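PDB 3I6V: periplasmic His/Glu/Gln/Arg/opine family-binding protein from Silicibacter pomeroyi, which binds lysine between its two lobes and probably serves as the periplasmic solute-binding component of an ABC transporter for amino acids or opines. Local coordinates for residues L34-L44 with L191-M202. Residues are numbered along the deposited sequence; the frame is centred on the assembly and turned at random.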
ATOM      1  N   LEU A  34      -4.476  11.049  -6.322  1.00 25.86           N
ATOM      2  CA  LEU A  34      -4.857  10.162  -7.422  1.00 25.75           C
ATOM      3  C   LEU A  34      -6.358   9.932  -7.432  1.00 25.22           C
ATOM      4  O   LEU A  34      -7.014  10.138  -8.447  1.00 26.66           O
ATOM      5  CB  LEU A  34      -4.101   8.828  -7.335  1.00 25.10           C
ATOM      6  CG  LEU A  34      -4.541   7.784  -8.379  1.00 24.94           C
ATOM      7  CD1 LEU A  34      -4.154   8.246  -9.810  1.00 21.99           C
ATOM      8  CD2 LEU A  34      -3.895   6.476  -8.040  1.00 22.20           C
ATOM      9  N   GLY A  35      -6.907   9.530  -6.293  1.00 25.25           N
ATOM     10  CA  GLY A  35      -8.316   9.228  -6.180  1.00 25.59           C
ATOM     11  C   GLY A  35      -9.207  10.396  -6.604  1.00 27.07           C
ATOM     12  O   GLY A  35     -10.206  10.201  -7.334  1.00 25.61           O
ATOM     13  N   ASP A  36      -8.862  11.607  -6.138  1.00 26.80           N
ATOM     14  CA  ASP A  36      -9.612  12.805  -6.538  1.00 28.32           C
ATOM     15  C   ASP A  36      -9.544  13.021  -8.036  1.00 28.53           C
ATOM     16  O   ASP A  36     -10.560  13.359  -8.661  1.00 30.06           O
ATOM     17  CB  ASP A  36      -9.085  14.073  -5.834  1.00 28.26           C
ATOM     18  CG  ASP A  36      -9.411  14.106  -4.346  1.00 29.73           C
ATOM     19  OD1 ASP A  36     -10.329  13.368  -3.874  1.00 29.54           O
ATOM     20  OD2 ASP A  36      -8.766  14.920  -3.652  1.00 31.19           O
ATOM     21  N   GLU A  37      -8.363  12.859  -8.622  1.00 29.22           N
ATOM     22  CA  GLU A  37      -8.231  13.080 -10.067  1.00 29.81           C
ATOM     23  C   GLU A  37      -8.960  11.981 -10.881  1.00 29.79           C
ATOM     24  O   GLU A  37      -9.562  12.252 -11.934  1.00 28.03           O
ATOM     25  CB  GLU A  37      -6.772  13.181 -10.481  1.00 30.27           C
ATOM     26  CG  GLU A  37      -6.555  13.354 -11.995  1.00 32.00           C
ATOM     27  CD  GLU A  37      -7.116  14.689 -12.536  1.00 35.13           C
ATOM     28  OE1 GLU A  37      -7.433  15.595 -11.741  1.00 33.58           O
ATOM     29  OE2 GLU A  37      -7.249  14.823 -13.763  1.00 34.71           O
ATOM     30  N   LEU A  38      -8.930  10.744 -10.380  1.00 29.02           N
ATOM     31  CA  LEU A  38      -9.685   9.676 -11.055  1.00 28.22           C
ATOM     32  C   LEU A  38     -11.177   9.961 -11.038  1.00 28.64           C
ATOM     33  O   LEU A  38     -11.841   9.801 -12.062  1.00 28.15           O
ATOM     34  CB  LEU A  38      -9.400   8.282 -10.470  1.00 26.96           C
ATOM     35  CG  LEU A  38      -7.981   7.780 -10.661  1.00 27.20           C
ATOM     36  CD1 LEU A  38      -7.819   6.456  -9.852  1.00 27.50           C
ATOM     37  CD2 LEU A  38      -7.660   7.551 -12.144  1.00 27.03           C
ATOM     38  N   CYS A  39     -11.712  10.350  -9.885  1.00 28.82           N
ATOM     39  CA  CYS A  39     -13.120  10.640  -9.784  1.00 30.37           C
ATOM     40  C   CYS A  39     -13.509  11.829 -10.670  1.00 31.58           C
ATOM     41  O   CYS A  39     -14.596  11.851 -11.231  1.00 31.61           O
ATOM     42  CB  CYS A  39     -13.515  10.941  -8.346  1.00 30.12           C
ATOM     43  SG  CYS A  39     -13.602   9.479  -7.272  1.00 30.66           S
ATOM     44  N   LYS A  40     -12.644  12.833 -10.742  1.00 32.39           N
ATOM     45  CA  LYS A  40     -12.911  13.985 -11.594  1.00 34.27           C
ATOM     46  C   LYS A  40     -13.025  13.526 -13.059  1.00 34.33           C
ATOM     47  O   LYS A  40     -13.945  13.922 -13.760  1.00 35.04           O
ATOM     48  CB  LYS A  40     -11.809  15.030 -11.446  1.00 34.72           C
ATOM     49  CG  LYS A  40     -12.006  16.274 -12.324  1.00 37.02           C
ATOM     50  CD  LYS A  40     -10.811  17.204 -12.203  1.00 40.26           C
ATOM     51  CE  LYS A  40     -11.155  18.612 -12.759  1.00 42.21           C
ATOM     52  NZ  LYS A  40      -9.904  19.373 -12.881  1.00 43.37           N
ATOM     53  N   ARG A  41     -12.106  12.669 -13.491  1.00 34.23           N
ATOM     54  CA  ARG A  41     -12.079  12.215 -14.866  1.00 34.34           C
ATOM     55  C   ARG A  41     -13.214  11.242 -15.202  1.00 34.69           C
ATOM     56  O   ARG A  41     -13.628  11.169 -16.350  1.00 35.26           O
ATOM     57  CB  ARG A  41     -10.738  11.587 -15.190  1.00 34.31           C
ATOM     58  CG  ARG A  41      -9.657  12.590 -15.452  1.00 33.99           C
ATOM     59  CD  ARG A  41      -8.355  11.882 -15.459  1.00 32.70           C
ATOM     60  NE  ARG A  41      -7.221  12.773 -15.648  1.00 33.86           N
ATOM     61  CZ  ARG A  41      -6.346  12.697 -16.648  1.00 35.45           C
ATOM     62  NH1 ARG A  41      -6.474  11.775 -17.592  1.00 35.53           N
ATOM     63  NH2 ARG A  41      -5.337  13.565 -16.714  1.00 36.52           N
ATOM     64  N   ALA A  42     -13.721  10.536 -14.194  1.00 34.04           N
ATOM     65  CA  ALA A  42     -14.841   9.598 -14.341  1.00 34.43           C
ATOM     66  C   ALA A  42     -16.191  10.281 -14.220  1.00 34.35           C
ATOM     67  O   ALA A  42     -17.220   9.656 -14.468  1.00 34.44           O
ATOM     68  CB  ALA A  42     -14.739   8.466 -13.279  1.00 33.84           C
ATOM     69  N   GLY A  43     -16.181  11.563 -13.847  1.00 33.81           N
ATOM     70  CA  GLY A  43     -17.401  12.319 -13.586  1.00 33.20           C
ATOM     71  C   GLY A  43     -18.103  11.918 -12.300  1.00 33.31           C
ATOM     72  O   GLY A  43     -19.322  11.960 -12.217  1.00 33.00           O
ATOM     73  N   LEU A  44     -17.341  11.536 -11.278  1.00 33.17           N
ATOM     74  CA  LEU A  44     -17.935  11.104 -10.018  1.00 33.36           C
ATOM     75  C   LEU A  44     -17.583  12.090  -8.904  1.00 33.55           C
ATOM     76  O   LEU A  44     -16.527  12.681  -8.914  1.00 32.98           O
ATOM     77  CB  LEU A  44     -17.420   9.696  -9.659  1.00 33.39           C
ATOM     78  CG  LEU A  44     -17.720   8.597 -10.706  1.00 33.16           C
ATOM     79  CD1 LEU A  44     -16.774   7.457 -10.503  1.00 31.67           C
ATOM     80  CD2 LEU A  44     -19.162   8.134 -10.572  1.00 33.33           C
ATOM     81  N   LEU A 191     -18.837   0.501 -12.066  1.00 23.74           N
ATOM     82  CA  LEU A 191     -17.919   1.444 -11.363  1.00 23.02           C
ATOM     83  C   LEU A 191     -16.436   1.132 -11.596  1.00 22.76           C
ATOM     84  O   LEU A 191     -15.605   2.044 -11.800  1.00 22.48           O
ATOM     85  CB  LEU A 191     -18.233   1.458  -9.871  1.00 22.17           C
ATOM     86  CG  LEU A 191     -17.475   2.497  -9.011  1.00 23.46           C
ATOM     87  CD1 LEU A 191     -17.722   3.920  -9.531  1.00 25.11           C
ATOM     88  CD2 LEU A 191     -17.958   2.372  -7.571  1.00 25.27           C
ATOM     89  N   ARG A 192     -16.089  -0.166 -11.592  1.00 22.30           N
ATOM     90  CA  ARG A 192     -14.706  -0.582 -11.801  1.00 21.54           C
ATOM     91  C   ARG A 192     -14.270  -0.177 -13.198  1.00 22.51           C
ATOM     92  O   ARG A 192     -13.136   0.278 -13.386  1.00 23.09           O
ATOM     93  CB  ARG A 192     -14.552  -2.109 -11.586  1.00 21.93           C
ATOM     94  CG  ARG A 192     -13.157  -2.693 -11.936  1.00 19.00           C
ATOM     95  CD  ARG A 192     -12.984  -4.138 -11.360  1.00 17.67           C
ATOM     96  NE  ARG A 192     -14.054  -5.028 -11.877  1.00 20.05           N
ATOM     97  CZ  ARG A 192     -14.057  -5.569 -13.094  1.00 21.67           C
ATOM     98  NH1 ARG A 192     -13.074  -5.308 -13.942  1.00 22.03           N
ATOM     99  NH2 ARG A 192     -15.068  -6.350 -13.482  1.00 22.57           N
ATOM    100  N   GLY A 193     -15.170  -0.339 -14.176  1.00 23.02           N
ATOM    101  CA  GLY A 193     -14.899   0.067 -15.552  1.00 23.56           C
ATOM    102  C   GLY A 193     -14.640   1.583 -15.677  1.00 23.76           C
ATOM    103  O   GLY A 193     -13.753   1.984 -16.406  1.00 24.80           O
ATOM    104  N   LYS A 194     -15.403   2.407 -14.962  1.00 24.11           N
ATOM    105  CA  LYS A 194     -15.161   3.876 -14.916  1.00 24.87           C
ATOM    106  C   LYS A 194     -13.779   4.210 -14.369  1.00 24.64           C
ATOM    107  O   LYS A 194     -13.024   5.018 -14.948  1.00 24.00           O
ATOM    108  CB  LYS A 194     -16.245   4.592 -14.091  1.00 25.15           C
ATOM    109  CG  LYS A 194     -17.557   4.762 -14.839  1.00 27.40           C
ATOM    110  CD  LYS A 194     -18.713   5.073 -13.875  1.00 28.49           C
ATOM    111  CE  LYS A 194     -20.008   5.248 -14.670  1.00 33.26           C
ATOM    112  NZ  LYS A 194     -21.032   5.891 -13.838  1.00 35.85           N
ATOM    113  N   PHE A 195     -13.401   3.537 -13.283  1.00 24.52           N
ATOM    114  CA  PHE A 195     -12.080   3.748 -12.753  1.00 23.62           C
ATOM    115  C   PHE A 195     -11.015   3.262 -13.685  1.00 23.84           C
ATOM    116  O   PHE A 195      -9.986   3.915 -13.806  1.00 23.54           O
ATOM    117  CB  PHE A 195     -11.921   3.180 -11.349  1.00 24.10           C
ATOM    118  CG  PHE A 195     -12.524   4.054 -10.313  1.00 24.52           C
ATOM    119  CD1 PHE A 195     -13.672   3.669  -9.653  1.00 24.62           C
ATOM    120  CD2 PHE A 195     -11.957   5.312 -10.043  1.00 24.35           C
ATOM    121  CE1 PHE A 195     -14.260   4.516  -8.680  1.00 27.46           C
ATOM    122  CE2 PHE A 195     -12.517   6.147  -9.092  1.00 24.18           C
ATOM    123  CZ  PHE A 195     -13.665   5.747  -8.402  1.00 25.50           C
ATOM    124  N   ASP A 196     -11.247   2.115 -14.332  1.00 24.06           N
ATOM    125  CA  ASP A 196     -10.258   1.608 -15.278  1.00 24.95           C
ATOM    126  C   ASP A 196     -10.029   2.578 -16.451  1.00 24.99           C
ATOM    127  O   ASP A 196      -8.886   2.813 -16.860  1.00 24.28           O
ATOM    128  CB  ASP A 196     -10.627   0.196 -15.774  1.00 25.56           C
ATOM    129  CG  ASP A 196      -9.890  -0.914 -14.993  1.00 28.47           C
ATOM    130  OD1 ASP A 196     -10.500  -1.984 -14.769  1.00 30.44           O
ATOM    131  OD2 ASP A 196      -8.711  -0.716 -14.615  1.00 27.51           O
ATOM    132  N   ALA A 197     -11.130   3.096 -16.991  1.00 25.66           N
ATOM    133  CA  ALA A 197     -11.054   4.051 -18.088  1.00 26.98           C
ATOM    134  C   ALA A 197     -10.326   5.324 -17.617  1.00 26.70           C
ATOM    135  O   ALA A 197      -9.504   5.853 -18.339  1.00 27.25           O
ATOM    136  CB  ALA A 197     -12.458   4.374 -18.629  1.00 26.79           C
ATOM    137  N   ALA A 198     -10.578   5.783 -16.391  1.00 26.37           N
ATOM    138  CA  ALA A 198      -9.825   6.947 -15.867  1.00 25.25           C
ATOM    139  C   ALA A 198      -8.328   6.683 -15.679  1.00 25.22           C
ATOM    140  O   ALA A 198      -7.471   7.514 -16.054  1.00 25.21           O
ATOM    141  CB  ALA A 198     -10.485   7.481 -14.572  1.00 25.09           C
ATOM    142  N   ILE A 199      -7.981   5.516 -15.133  1.00 23.87           N
ATOM    143  CA  ILE A 199      -6.580   5.158 -14.978  1.00 24.16           C
ATOM    144  C   ILE A 199      -5.855   5.098 -16.341  1.00 25.27           C
ATOM    145  O   ILE A 199      -4.741   5.612 -16.479  1.00 25.24           O
ATOM    146  CB  ILE A 199      -6.403   3.814 -14.208  1.00 23.34           C
ATOM    147  CG1 ILE A 199      -6.898   3.962 -12.762  1.00 25.12           C
ATOM    148  CG2 ILE A 199      -4.937   3.371 -14.230  1.00 22.98           C
ATOM    149  CD1 ILE A 199      -7.141   2.629 -12.030  1.00 26.52           C
ATOM    150  N   THR A 200      -6.472   4.436 -17.326  1.00 26.69           N
ATOM    151  CA  THR A 200      -5.881   4.323 -18.661  1.00 27.83           C
ATOM    152  C   THR A 200      -5.577   5.716 -19.272  1.00 28.34           C
ATOM    153  O   THR A 200      -4.483   5.943 -19.760  1.00 28.39           O
ATOM    154  CB  THR A 200      -6.793   3.500 -19.586  1.00 28.14           C
ATOM    155  OG1 THR A 200      -6.815   2.158 -19.110  1.00 27.87           O
ATOM    156  CG2 THR A 200      -6.273   3.510 -21.057  1.00 28.83           C
ATOM    157  N   SER A 201      -6.540   6.622 -19.197  1.00 29.74           N
ATOM    158  CA  SER A 201      -6.366   8.029 -19.631  1.00 31.84           C
ATOM    159  C   SER A 201      -5.174   8.733 -18.945  1.00 32.72           C
ATOM    160  O   SER A 201      -4.444   9.488 -19.596  1.00 33.64           O
ATOM    161  CB  SER A 201      -7.668   8.814 -19.420  1.00 31.88           C
ATOM    162  OG  SER A 201      -7.793   9.265 -18.054  1.00 34.21           O
ATOM    163  N   MET A 202      -4.931   8.461 -17.658  1.00 32.14           N
ATOM    164  CA  MET A 202      -3.778   9.078 -16.965  1.00 31.30           C
ATOM    165  C   MET A 202      -2.449   8.440 -17.379  1.00 31.70           C
ATOM    166  O   MET A 202      -1.376   9.086 -17.328  1.00 31.54           O
ATOM    167  CB  MET A 202      -3.940   9.011 -15.433  1.00 31.03           C
ATOM    168  CG  MET A 202      -5.111   9.820 -14.881  1.00 29.31           C
ATOM    169  SD  MET A 202      -5.218   9.896 -13.070  1.00 18.68           S
ATOM    170  CE  MET A 202      -3.648  10.596 -12.742  1.00 25.52           C
TER
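Leu34 sets its CD1 3.8 Å from Met202 CE, the terminal methyl, and a bend at the last Met202 torsion (chi3 58°) brings SD as well as CE against it. Glu37 CG flanks the same thioether, and Leu38 and Arg41 complete the hole for this Met202 knob. Leu38 is the reciprocal knob, seated among Phe195, Ala198, Ile199 and Met202: its CD2 lies 3.5 Å from Met202 SD and 3.7 Å from Ala198 CB, while CB meets the edge of the Phe195 ring. These interlocked knobs join helical segments 34-42 and 191-202, whose N-to-C directions differ by 106° and whose axes come within 8.7 Å, in the lobe of a type 2 periplasmic-binding-protein fold that carries both chain termini; strand 7-11 lies against Cys39 and Phe195, strand 180-184 against Phe195. Cys39 SG approaches that ring edge-on, a sulfur-aromatic contact 5.0 Å from the centroid. Arg41 lays one guanidinium face over Met202 CG; in its plane, NE donates almost straight to the anti lone pair of Glu37 OE2 (2.8 Å), a salt bridge, and NH1 gives a more bent bond to Ser201 OG (2.9 Å, 143°), while NH2 pairs with Asp205. A leucine here would probably leave Glu37 and Asp205 without this cationic partner and Ser201 OG without its donor. Ala42 faces Lys194 CB, and beyond the Schellman motif at Gly43, Leu44 CD1 comes 3.8 Å from Leu191 CD1.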